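Local atomic coordinates of sensory rhodopsin transducer (Thermotoga maritima, PDB entry 1NC7), a protein that is of unconfirmed function but binds magnesium ions and may act as a transducer for a sensory rhodopsin. Residues E58-R63 / E106-V111. Residues are numbered along the deposited sequence; the frame is centred on the assembly and turned at random.
Sequences ETAKIR and ESNVPV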
# COMPACT_ATOMS: atom_id res chain seq x y z
N GLU D 58 20.20 18.16 6.32
CA GLU D 58 20.01 18.57 7.70
C GLU D 58 19.27 17.51 8.49
O GLU D 58 18.42 16.80 7.94
CB GLU D 58 19.26 19.91 7.78
CG GLU D 58 20.09 21.09 7.30
CD GLU D 58 19.36 22.42 7.43
OE1 GLU D 58 19.96 23.46 7.10
OE2 GLU D 58 18.19 22.42 7.86
N THR D 59 19.60 17.40 9.77
CA THR D 59 18.96 16.43 10.65
C THR D 59 17.48 16.74 10.77
O THR D 59 17.08 17.90 10.89
CB THR D 59 19.61 16.45 12.05
OG1 THR D 59 20.97 16.02 11.96
CG2 THR D 59 18.85 15.54 13.01
N ALA D 60 16.66 15.69 10.73
CA ALA D 60 15.23 15.86 10.84
C ALA D 60 14.77 15.62 12.28
O ALA D 60 15.13 14.61 12.89
CB ALA D 60 14.51 14.90 9.90
N LYS D 61 14.02 16.57 12.81
CA LYS D 61 13.47 16.46 14.15
C LYS D 61 11.99 16.18 13.91
O LYS D 61 11.27 17.01 13.34
CB LYS D 61 13.65 17.78 14.91
CG LYS D 61 15.11 18.15 15.12
CD LYS D 61 15.24 19.48 15.85
CE LYS D 61 16.70 19.86 16.04
NZ LYS D 61 16.84 21.18 16.73
N ILE D 62 11.55 15.00 14.33
CA ILE D 62 10.18 14.59 14.09
C ILE D 62 9.35 14.38 15.34
O ILE D 62 9.77 13.69 16.27
CB ILE D 62 10.18 13.30 13.24
CG1 ILE D 62 11.10 13.48 12.03
CG2 ILE D 62 8.78 12.99 12.76
CD1 ILE D 62 11.27 12.24 11.20
N ARG D 63 8.17 14.99 15.34
CA ARG D 63 7.22 14.87 16.44
C ARG D 63 6.16 13.88 15.97
O ARG D 63 5.49 14.11 14.97
CB ARG D 63 6.58 16.23 16.74
CG ARG D 63 5.49 16.19 17.80
CD ARG D 63 4.99 17.58 18.12
NE ARG D 63 4.48 18.27 16.94
CZ ARG D 63 3.96 19.50 16.96
NH1 ARG D 63 3.88 20.17 18.10
NH2 ARG D 63 3.53 20.05 15.83
N GLU D 106 5.14 14.92 12.22
CA GLU D 106 5.50 16.25 11.73
C GLU D 106 7.01 16.46 11.84
O GLU D 106 7.59 16.34 12.91
CB GLU D 106 4.77 17.31 12.55
CG GLU D 106 3.26 17.25 12.39
CD GLU D 106 2.53 18.13 13.38
OE1 GLU D 106 2.54 17.80 14.59
OE2 GLU D 106 1.97 19.16 12.96
N SER D 107 7.63 16.77 10.70
CA SER D 107 9.07 16.98 10.63
C SER D 107 9.42 18.42 10.28
O SER D 107 8.65 19.10 9.61
CB SER D 107 9.67 16.04 9.58
OG SER D 107 11.07 16.19 9.49
N ASN D 108 10.59 18.87 10.73
CA ASN D 108 11.03 20.23 10.45
C ASN D 108 11.58 20.31 9.03
O ASN D 108 11.65 21.39 8.45
CB ASN D 108 12.10 20.65 11.47
CG ASN D 108 13.37 19.84 11.37
OD1 ASN D 108 13.33 18.62 11.24
ND2 ASN D 108 14.52 20.51 11.43
N VAL D 109 11.96 19.16 8.47
CA VAL D 109 12.48 19.09 7.11
C VAL D 109 11.79 17.93 6.39
O VAL D 109 11.31 16.99 7.02
CB VAL D 109 14.01 18.85 7.07
CG1 VAL D 109 14.73 20.01 7.74
CG2 VAL D 109 14.35 17.53 7.75
N PRO D 110 11.73 17.99 5.05
CA PRO D 110 11.08 16.93 4.28
C PRO D 110 11.69 15.54 4.50
O PRO D 110 12.91 15.38 4.53
CB PRO D 110 11.26 17.40 2.84
CG PRO D 110 11.28 18.90 2.97
CD PRO D 110 12.17 19.08 4.17
N VAL D 111 10.82 14.55 4.66
CA VAL D 111 11.23 13.15 4.83
C VAL D 111 10.17 12.29 4.15
O VAL D 111 9.18 12.81 3.64
CB VAL D 111 11.33 12.75 6.32
CG1 VAL D 111 12.46 13.53 6.99
CG2 VAL D 111 10.01 13.01 7.03
O HOH W 1 17.43 20.25 12.09
O HOH W 2 2.89 15.14 15.36
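Antiparallel strand pairing joins 58-63, at the start of strand 60-68, to 106-111, where strand 101-107 ends and the chain turns a corner into strand 110-121. Arg63 and Glu106 form a hydrogen-bonded pair, with Arg63 N to Glu106 O at 2.8 Å and Glu106 N to Arg63 O at 2.9 Å; Ile62 and Ser107 make the adjoining non-hydrogen-bonded pair. Beyond it the corner interrupts the pattern, and the Asn108 side chain stands in for backbone. Its CG sits between the backbone N and the carbonyl carbon (chi1 65°), which brings OD1 2.7 Å from Lys61 N in a nearly straight bond whose donor lies above the carbonyl plane, while Asn108 N returns a longer bond to Lys61 O. ND2 reaches Thr59 O through a water. Replacing Asn108 by an alanine would remove the amide, and Lys61 N is likely to lose its acceptor and the water its donor. Strand 60-68 lies between 74-80 and 101-107 in one antiparallel sheet, whereas strand 110-121, reached by the bend at Asn108 and Val109, runs between 124-135 and 47-54. Across the corner, Ser107 OG donates to Val109 O at 2.6 Å, in that carbonyl's plane and on a lone pair. Val109 CG2 presses tightly on Ala60 CB (3.4 Å), which also meets Val111 CG1, and Ile52 packs on Ile62 and Val111. The Arg63 and Glu106 side chains run side by side, charged planes 20° apart; Arg63 NH2 makes a salt bridge to Glu106 OE1 (2.8 Å), whose hydrogen bond is weak, bent to 123° at the proton, and Glu106 OE2 pairs with Lys28.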